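PDB 6CPB: carbon monoxide oxidation system transcription regulator CooA-1 from Carboxydothermus hydrogenoformans, which probably regulates transcription by binding DNA in response to carbon monoxide sensed at a haem, its haem domain of the cyclic nucleotide-binding fold being the part present here. Local coordinates for residues T6-V11 with V45-S50; L21-E26 with Q100-E105; Q27-S30 with L35-P38. All blocks are in the same frame, centred on the assembly; numbering follows the deposited sequence. Where two conformers were deposited one is given.

Contact 1 of 3, residues T6-V11 with V45-S50; sequences TNLLEV and VFLVKS. With SO4 (sulfate ion), chain D.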
loop_
_atom_site.group_PDB
_atom_site.type_symbol
_atom_site.label_atom_id
_atom_site.label_comp_id
_atom_site.label_asym_id
_atom_site.label_seq_id
_atom_site.Cartn_x
_atom_site.Cartn_y
_atom_site.Cartn_z
ATOM N N THR A 6 9.934 -10.636 0.877
ATOM C CA THR A 6 9.329 -10.212 -0.391
ATOM C C THR A 6 10.306 -9.503 -1.310
ATOM O O THR A 6 9.923 -9.098 -2.415
ATOM C CB THR A 6 8.106 -9.291 -0.208
ATOM O OG1 THR A 6 8.522 -7.974 0.192
ATOM C CG2 THR A 6 7.093 -9.866 0.780
ATOM N N ASN A 7 11.556 -9.355 -0.900
ATOM C CA ASN A 7 12.521 -8.657 -1.732
ATOM C C ASN A 7 12.659 -9.352 -3.084
ATOM O O ASN A 7 12.688 -10.581 -3.168
ATOM C CB ASN A 7 13.860 -8.607 -0.998
ATOM C CG ASN A 7 14.903 -7.884 -1.771
ATOM O OD1 ASN A 7 15.589 -8.475 -2.609
ATOM N ND2 ASN A 7 15.034 -6.589 -1.520
ATOM N N LEU A 8 12.768 -8.553 -4.145
ATOM C CA LEU A 8 12.726 -9.054 -5.514
ATOM C C LEU A 8 14.090 -9.295 -6.145
ATOM O O LEU A 8 14.146 -9.665 -7.320
ATOM C CB LEU A 8 11.904 -8.106 -6.389
ATOM C CG LEU A 8 10.424 -8.067 -6.007
ATOM C CD1 LEU A 8 9.748 -6.899 -6.685
ATOM C CD2 LEU A 8 9.698 -9.372 -6.347
ATOM N N LEU A 9 15.196 -9.131 -5.418
ATOM C CA LEU A 9 16.488 -9.444 -6.024
ATOM C C LEU A 9 16.559 -10.894 -6.480
ATOM O O LEU A 9 17.141 -11.187 -7.527
ATOM C CB LEU A 9 17.648 -9.127 -5.084
ATOM C CG LEU A 9 17.958 -7.643 -4.904
ATOM C CD1 LEU A 9 18.986 -7.432 -3.795
ATOM C CD2 LEU A 9 18.442 -7.019 -6.200
ATOM N N GLU A 10 16.004 -11.824 -5.704
ATOM C CA GLU A 10 16.059 -13.225 -6.113
ATOM C C GLU A 10 15.322 -13.437 -7.431
ATOM O O GLU A 10 15.739 -14.258 -8.252
ATOM C CB GLU A 10 15.537 -14.114 -4.981
ATOM C CG GLU A 10 15.527 -15.618 -5.268
ATOM C CD GLU A 10 14.191 -16.137 -5.768
ATOM O OE1 GLU A 10 13.224 -15.363 -5.844
ATOM O OE2 GLU A 10 14.096 -17.354 -6.079
ATOM N N VAL A 11 14.227 -12.705 -7.643
ATOM C CA VAL A 11 13.479 -12.738 -8.896
ATOM C C VAL A 11 14.294 -12.117 -10.026
ATOM O O VAL A 11 14.396 -12.684 -11.126
ATOM C CB VAL A 11 12.140 -12.006 -8.669
ATOM C CG1 VAL A 11 11.511 -11.523 -9.969
ATOM C CG2 VAL A 11 11.192 -12.916 -7.889
ATOM N N VAL A 45 5.214 1.621 -13.073
ATOM C CA VAL A 45 5.726 0.843 -11.957
ATOM C C VAL A 45 7.217 0.676 -12.176
ATOM O O VAL A 45 7.647 0.382 -13.293
ATOM C CB VAL A 45 5.016 -0.520 -11.896
ATOM C CG1 VAL A 45 5.664 -1.433 -10.887
ATOM C CG2 VAL A 45 3.541 -0.307 -11.589
ATOM N N PHE A 46 8.005 0.889 -11.130
ATOM C CA PHE A 46 9.447 0.743 -11.240
ATOM C C PHE A 46 10.004 -0.092 -10.103
ATOM O O PHE A 46 9.531 -0.022 -8.968
ATOM C CB PHE A 46 10.172 2.092 -11.325
ATOM C CG PHE A 46 10.180 2.865 -10.039
ATOM C CD1 PHE A 46 9.139 3.714 -9.724
ATOM C CD2 PHE A 46 11.232 2.727 -9.138
ATOM C CE1 PHE A 46 9.150 4.425 -8.516
ATOM C CE2 PHE A 46 11.247 3.418 -7.948
ATOM C CZ PHE A 46 10.213 4.269 -7.635
ATOM N N LEU A 47 11.028 -0.865 -10.444
ATOM C CA LEU A 47 11.731 -1.773 -9.557
ATOM C C LEU A 47 13.169 -1.276 -9.420
ATOM O O LEU A 47 13.817 -0.992 -10.427
ATOM C CB LEU A 47 11.702 -3.170 -10.215
ATOM C CG LEU A 47 12.446 -4.330 -9.583
ATOM C CD1 LEU A 47 12.142 -4.462 -8.088
ATOM C CD2 LEU A 47 12.064 -5.601 -10.331
ATOM N N VAL A 48 13.661 -1.172 -8.186
ATOM C CA VAL A 48 15.061 -0.821 -7.958
ATOM C C VAL A 48 15.912 -2.060 -8.218
ATOM O O VAL A 48 15.882 -3.025 -7.451
ATOM C CB VAL A 48 15.294 -0.277 -6.545
ATOM C CG1 VAL A 48 16.747 0.146 -6.387
ATOM C CG2 VAL A 48 14.376 0.895 -6.258
ATOM N N LYS A 49 16.661 -2.044 -9.317
ATOM C CA LYS A 49 17.537 -3.161 -9.649
ATOM C C LYS A 49 18.841 -3.104 -8.856
ATOM O O LYS A 49 19.337 -4.129 -8.381
ATOM C CB LYS A 49 17.817 -3.147 -11.155
ATOM C CG LYS A 49 18.772 -4.224 -11.634
ATOM C CD LYS A 49 18.890 -4.216 -13.146
ATOM C CE LYS A 49 19.944 -5.196 -13.635
ATOM N NZ LYS A 49 19.939 -5.247 -15.122
ATOM N N SER A 50 19.405 -1.913 -8.710
ATOM C CA SER A 50 20.583 -1.695 -7.884
ATOM C C SER A 50 20.520 -0.270 -7.364
ATOM O O SER A 50 19.933 0.608 -8.000
ATOM C CB SER A 50 21.874 -1.931 -8.670
ATOM O OG SER A 50 21.962 -1.051 -9.768
HETATM S S SO4 D . 11.541 -7.510 2.367
HETATM O O1 SO4 D . 12.350 -8.614 1.853
HETATM O O2 SO4 D . 10.138 -7.923 2.411
HETATM O O3 SO4 D . 11.989 -7.164 3.713
HETATM O O4 SO4 D . 11.697 -6.355 1.486
#
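Leu8 and Leu47 are brought together by unlike first torsions: Leu8 holds CG anti to its carbonyl carbon (chi1 -66°), while Leu47 swings CG away from its backbone nitrogen (chi1 175°). Both side chains leave the backbone toward the opposite segment and meet obliquely through one methyl each, Leu47 CD1 lying 3.7 Å from Leu8 CD1 and 4.0 Å from Leu8 CB. Leucine suits both buried positions because, unbranched at CB, it can send a methyl across to its partner; Ile74 and Asn112 pack further round Leu8. One residue on, Leu9 brings its CD2 methyl to 3.7 Å from Lys49 O, a van der Waals contact with a backbone carbonyl oxygen. The lysine side chain itself leads away, extended, to a salt bridge with Glu26, and Lys49 and Ser50 form a classic beta bulge opposite Thr90. The N-terminal lead-in to helix 9-12 is thereby packed on strand 44-50 of the beta roll of the cyclic nucleotide-binding domain, away from the haem-binding residues.

Polar groups order the approach to the helix. Asn7 OD1 accepts from Leu9 N at 2.9 Å, a nearly straight capping bond (161°) whose donor stands well out of the carbonyl plane, and Asn7 ND2 is held in turn by Ala71 O. Just before it, a sulfate probably taken from the crystallisation liquor is gripped by Thr6: OG1 donates to sulfate O2 at 2.7 Å, and Thr6 N reaches that same O2 at 3.1 Å. Asn7 N adds a weak bond to O1. Between the two segments themselves the touch is thus dispersive, with Gly72 hydrogen-bonding to the backbone of both Leu8 and Val48, while side-chain hydrogen bonds shape the turn into the helix and an outer site able to accept an anion.

Contact 2 of 3, residues L21-E26 with Q100-E105; sequences LKEFRE and QNIVVE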
loop_
_atom_site.group_PDB
_atom_site.type_symbol
_atom_site.label_atom_id
_atom_site.label_comp_id
_atom_site.label_asym_id
_atom_site.label_seq_id
_atom_site.Cartn_x
_atom_site.Cartn_y
_atom_site.Cartn_z
ATOM N N LEU A 21 11.190 -9.802 -17.478
ATOM C CA LEU A 21 11.949 -8.604 -17.144
ATOM C C LEU A 21 12.385 -7.841 -18.390
ATOM O O LEU A 21 12.586 -6.621 -18.319
ATOM C CB LEU A 21 13.137 -8.957 -16.254
ATOM C CG LEU A 21 12.734 -9.415 -14.847
ATOM C CD1 LEU A 21 13.895 -10.089 -14.134
ATOM C CD2 LEU A 21 12.188 -8.255 -14.014
ATOM N N LYS A 22 12.512 -8.522 -19.536
ATOM C CA LYS A 22 12.822 -7.832 -20.787
ATOM C C LYS A 22 11.700 -6.902 -21.225
ATOM O O LYS A 22 11.926 -6.042 -22.082
ATOM C CB LYS A 22 13.094 -8.840 -21.902
ATOM C CG LYS A 22 14.398 -9.583 -21.758
ATOM C CD LYS A 22 14.560 -10.621 -22.864
ATOM C CE LYS A 22 15.760 -11.504 -22.613
ATOM N NZ LYS A 22 15.882 -12.552 -23.655
ATOM N N GLU A 23 10.498 -7.052 -20.668
ATOM C CA GLU A 23 9.408 -6.143 -20.993
ATOM C C GLU A 23 9.618 -4.770 -20.389
ATOM O O GLU A 23 9.022 -3.801 -20.864
ATOM C CB GLU A 23 8.091 -6.709 -20.479
ATOM C CG GLU A 23 7.722 -8.029 -21.119
ATOM C CD GLU A 23 6.407 -8.568 -20.611
ATOM O OE1 GLU A 23 5.549 -7.765 -20.192
ATOM O OE2 GLU A 23 6.230 -9.803 -20.637
ATOM N N PHE A 24 10.435 -4.673 -19.348
ATOM C CA PHE A 24 10.707 -3.414 -18.667
ATOM C C PHE A 24 11.814 -2.660 -19.395
ATOM O O PHE A 24 12.707 -3.255 -20.004
ATOM C CB PHE A 24 11.195 -3.676 -17.233
ATOM C CG PHE A 24 10.161 -4.253 -16.289
ATOM C CD1 PHE A 24 9.715 -5.564 -16.416
ATOM C CD2 PHE A 24 9.687 -3.491 -15.233
ATOM C CE1 PHE A 24 8.798 -6.081 -15.514
ATOM C CE2 PHE A 24 8.780 -4.013 -14.327
ATOM C CZ PHE A 24 8.333 -5.306 -14.471
ATOM N N ARG A 25 11.743 -1.342 -19.336
ATOM C CA ARG A 25 12.851 -0.487 -19.733
ATOM C C ARG A 25 13.756 -0.222 -18.534
ATOM O O ARG A 25 13.354 -0.353 -17.385
ATOM C CB ARG A 25 12.341 0.836 -20.302
ATOM C CG ARG A 25 11.713 0.711 -21.692
ATOM C CD ARG A 25 11.346 2.094 -22.248
ATOM N NE ARG A 25 10.856 2.050 -23.625
ATOM C CZ ARG A 25 9.591 1.825 -23.973
ATOM N NH1 ARG A 25 8.663 1.612 -23.050
ATOM N NH2 ARG A 25 9.250 1.811 -25.253
ATOM N N GLU A 26 14.991 0.151 -18.814
ATOM C CA GLU A 26 15.986 0.407 -17.783
ATOM C C GLU A 26 16.400 1.868 -17.821
ATOM O O GLU A 26 16.417 2.489 -18.883
ATOM C CB GLU A 26 17.196 -0.475 -18.047
ATOM C CG GLU A 26 18.190 -0.643 -16.943
ATOM C CD GLU A 26 19.019 -1.911 -17.157
ATOM O OE1 GLU A 26 18.984 -2.460 -18.277
ATOM O OE2 GLU A 26 19.691 -2.366 -16.220
ATOM N N GLN A 100 0.101 -4.780 -14.383
ATOM C CA GLN A 100 -1.034 -5.548 -13.888
ATOM C C GLN A 100 -1.183 -6.864 -14.645
ATOM O O GLN A 100 -1.504 -7.899 -14.050
ATOM C CB GLN A 100 -2.292 -4.682 -13.947
ATOM C CG GLN A 100 -2.244 -3.536 -12.919
ATOM C CD GLN A 100 -3.299 -2.473 -13.129
ATOM O OE1 GLN A 100 -3.834 -2.314 -14.225
ATOM N NE2 GLN A 100 -3.598 -1.732 -12.072
ATOM N N ASN A 101 -0.934 -6.854 -15.954
ATOM C CA ASN A 101 -0.944 -8.100 -16.710
ATOM C C ASN A 101 0.175 -9.038 -16.271
ATOM O O ASN A 101 -0.035 -10.252 -16.153
ATOM C CB ASN A 101 -0.842 -7.801 -18.206
ATOM C CG ASN A 101 -2.129 -7.247 -18.775
ATOM O OD1 ASN A 101 -3.219 -7.602 -18.329
ATOM N ND2 ASN A 101 -2.011 -6.388 -19.778
ATOM N N ILE A 102 1.372 -8.499 -16.039
ATOM C CA ILE A 102 2.483 -9.298 -15.525
ATOM C C ILE A 102 2.114 -9.976 -14.211
ATOM O O ILE A 102 2.410 -11.161 -14.006
ATOM C CB ILE A 102 3.739 -8.417 -15.379
ATOM C CG1 ILE A 102 4.324 -8.090 -16.756
ATOM C CG2 ILE A 102 4.776 -9.082 -14.470
ATOM C CD1 ILE A 102 5.346 -6.983 -16.724
ATOM N N VAL A 103 1.467 -9.243 -13.302
ATOM C CA VAL A 103 1.147 -9.777 -11.979
ATOM C C VAL A 103 0.250 -11.004 -12.063
ATOM O O VAL A 103 0.337 -11.901 -11.215
ATOM C CB VAL A 103 0.513 -8.663 -11.119
ATOM C CG1 VAL A 103 -0.191 -9.218 -9.888
ATOM C CG2 VAL A 103 1.570 -7.662 -10.679
ATOM N N VAL A 104 -0.656 -11.052 -13.044
ATOM C CA VAL A 104 -1.542 -12.205 -13.174
ATOM C C VAL A 104 -0.731 -13.479 -13.343
ATOM O O VAL A 104 -1.085 -14.535 -12.808
ATOM C CB VAL A 104 -2.540 -11.981 -14.326
ATOM C CG1 VAL A 104 -3.348 -13.250 -14.597
ATOM C CG2 VAL A 104 -3.476 -10.815 -13.992
ATOM N N GLU A 105 0.362 -13.403 -14.098
ATOM C CA GLU A 105 1.239 -14.544 -14.322
ATOM C C GLU A 105 2.306 -14.675 -13.238
ATOM O O GLU A 105 2.660 -15.792 -12.841
ATOM C CB GLU A 105 1.906 -14.402 -15.695
ATOM C CG GLU A 105 2.825 -15.551 -16.097
ATOM C CD GLU A 105 2.087 -16.855 -16.309
ATOM O OE1 GLU A 105 0.840 -16.836 -16.380
ATOM O OE2 GLU A 105 2.763 -17.897 -16.413
#
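Ile102 drives its CD1 methyl from helix 96-105 between Glu23 and Phe24, and the two neighbours meet it in different ways. The close-packed side is Phe24, whose ring approaches obliquely with CE1 3.8 Å from Ile102 CD1 and CZ at 4.1 Å from the same methyl. Both residues are buried, and Phe109 of the next helix also touches Ile102. Isoleucine suits the place because its ethyl branch is long enough to touch both neighbours: placing CG1 anti to the carbonyl carbon (chi1 -73°) lets that branch reach across to Phe24 and Glu23.

The solvent side belongs to Glu23, an exposed residue at the turn from Leu21 to Phe24. Its extended chain slides past Ile102 in the opposite direction and sets OE1 3.6 Å from Ile102 CD1, a contact of van der Waals kind. The carboxylate gets its polar partner elsewhere, since OE1 takes a hydrogen bond from Asn98 of helix 96-105. On another side of that helix, Val103 packs on Leu111 of the second subunit. Helix 96-105, docked here against the lead-in to the first strand, is characteristic of the cyclic nucleotide-binding fold, where helices follow the beta roll.

Contact 3 of 3, residues Q27-S30 with L35-P38; sequences QRYS and LYTP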
loop_
_atom_site.group_PDB
_atom_site.type_symbol
_atom_site.label_atom_id
_atom_site.label_comp_id
_atom_site.label_asym_id
_atom_site.label_seq_id
_atom_site.Cartn_x
_atom_site.Cartn_y
_atom_site.Cartn_z
ATOM N N GLN A 27 16.743 2.417 -16.655
ATOM C CA GLN A 27 17.254 3.783 -16.590
ATOM C C GLN A 27 18.201 3.882 -15.407
ATOM O O GLN A 27 17.975 3.257 -14.368
ATOM C CB GLN A 27 16.097 4.778 -16.476
ATOM C CG GLN A 27 16.516 6.225 -16.688
ATOM C CD GLN A 27 15.347 7.119 -17.056
ATOM O OE1 GLN A 27 14.287 6.652 -17.478
ATOM N NE2 GLN A 27 15.538 8.415 -16.926
ATOM N N ARG A 28 19.255 4.676 -15.585
ATOM C CA ARG A 28 20.276 4.893 -14.576
ATOM C C ARG A 28 20.203 6.314 -14.031
ATOM O O ARG A 28 19.875 7.260 -14.756
ATOM C CB ARG A 28 21.661 4.680 -15.184
ATOM C CG ARG A 28 21.955 3.252 -15.551
ATOM C CD ARG A 28 23.162 3.117 -16.464
ATOM N NE ARG A 28 24.417 3.572 -15.868
ATOM C CZ ARG A 28 25.220 2.832 -15.109
ATOM N NH1 ARG A 28 24.894 1.588 -14.796
ATOM N NH2 ARG A 28 26.351 3.351 -14.646
ATOM N N TYR A 29 20.551 6.442 -12.751
ATOM C CA TYR A 29 20.507 7.706 -12.029
ATOM C C TYR A 29 21.740 7.831 -11.159
ATOM O O TYR A 29 22.170 6.866 -10.529
ATOM C CB TYR A 29 19.265 7.783 -11.124
ATOM C CG TYR A 29 17.993 7.587 -11.895
ATOM C CD1 TYR A 29 17.483 6.310 -12.093
ATOM C CD2 TYR A 29 17.338 8.659 -12.475
ATOM C CE1 TYR A 29 16.342 6.114 -12.823
ATOM C CE2 TYR A 29 16.190 8.477 -13.222
ATOM C CZ TYR A 29 15.698 7.200 -13.379
ATOM O OH TYR A 29 14.558 6.956 -14.105
ATOM N N SER A 30 22.277 9.029 -11.096
ATOM C CA SER A 30 23.362 9.297 -10.174
ATOM C C SER A 30 22.821 9.726 -8.818
ATOM O O SER A 30 21.671 10.133 -8.669
ATOM C CB SER A 30 24.257 10.387 -10.733
ATOM O OG SER A 30 23.518 11.561 -11.009
ATOM N N LEU A 35 14.207 10.829 -9.658
ATOM C CA LEU A 35 13.647 9.858 -10.600
ATOM C C LEU A 35 12.300 10.309 -11.134
ATOM O O LEU A 35 12.072 10.299 -12.349
ATOM C CB LEU A 35 13.479 8.487 -9.940
ATOM C CG LEU A 35 14.722 7.620 -9.779
ATOM C CD1 LEU A 35 15.700 8.183 -8.758
ATOM C CD2 LEU A 35 14.309 6.228 -9.388
ATOM N N TYR A 36 11.381 10.659 -10.238
ATOM C CA TYR A 36 10.015 11.006 -10.601
ATOM C C TYR A 36 9.480 11.985 -9.570
ATOM O O TYR A 36 10.021 12.101 -8.464
ATOM C CB TYR A 36 9.085 9.781 -10.650
ATOM C CG TYR A 36 9.504 8.718 -11.634
ATOM C CD1 TYR A 36 9.411 8.933 -13.006
ATOM C CD2 TYR A 36 9.998 7.490 -11.202
ATOM C CE1 TYR A 36 9.800 7.965 -13.905
ATOM C CE2 TYR A 36 10.387 6.515 -12.107
ATOM C CZ TYR A 36 10.287 6.761 -13.451
ATOM O OH TYR A 36 10.672 5.777 -14.341
ATOM N N THR A 37 8.398 12.666 -9.923
ATOM C CA THR A 37 7.769 13.655 -9.057
ATOM C C THR A 37 6.277 13.411 -9.032
ATOM O O THR A 37 5.745 12.618 -9.825
ATOM C CB THR A 37 8.022 15.087 -9.553
ATOM O OG1 THR A 37 7.325 15.288 -10.782
ATOM C CG2 THR A 37 9.495 15.376 -9.719
ATOM N N PRO A 38 5.550 14.115 -8.161
ATOM C CA PRO A 38 4.092 13.966 -8.155
ATOM C C PRO A 38 3.447 14.309 -9.481
ATOM O O PRO A 38 2.359 13.801 -9.775
ATOM C CB PRO A 38 3.656 14.925 -7.043
ATOM C CG PRO A 38 4.805 14.875 -6.084
ATOM C CD PRO A 38 6.017 14.867 -6.979
HETATM O O HOH W 1 13.121 9.159 -14.641
#
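Tyr29 lays the flat of its ring against Leu35, and the branch point of the leucine sits almost exactly over the ring centre. Leu35 CG is 3.6 Å from the centroid of the Tyr29 ring and only 4° off its normal, a CH-pi contact in which the methyls CD1 and CD2 spread over the same ring. The torsion of Leu35 (chi1 -78°) puts CG anti to the carbonyl carbon and so carries the branch across to the tyrosine.

Tyr36 comes in differently. Its side chain crosses that of Tyr29 at about a right angle, and the hydroxyls approach without bonding, Tyr29 OH being 4.1 Å from Tyr36 OH. The polar end of Tyr29 is served instead by a water in the plane of its ring, 2.7 Å from Tyr29 OH, which donates to Leu35 O at 2.8 Å. Leu35 and Tyr36 together face Ile83 as a classic beta bulge.

With a valine in place of Tyr29, Leu35 would probably lose the flat surface beneath its branch, and the bridging water its phenolic partner. Tyrosine suits the place because it offers both at once: an aromatic face for an aliphatic side chain, and a hydroxyl that, through water, links strand 25-29 in one sheet of the beta roll to a backbone carbonyl of strand 34-36 in the other.

Contacts 1 and 2 both reach the sheet of strands 25-29 and 44-50; their centres are 12 Å apart, and the salt bridge from Lys49 NZ to Glu26 OE2, 3.1 Å long, ties them directly. Contact 3 uses the later part of strand 25-29, its centre 19 Å from that of contact 2, and joins it to strand 34-36 of the second sheet. It meets contact 1 where Phe46 CD1 packs 3.9 Å from Tyr36 CE2. Contact 3 lies near residues that bind haem, though none is bound to this chain here: the Tyr36 side chain is about 8 Å from that of Thr79 and about 9 Å from that of the axial His78. Contacts 1 and 2 lie away from these sites.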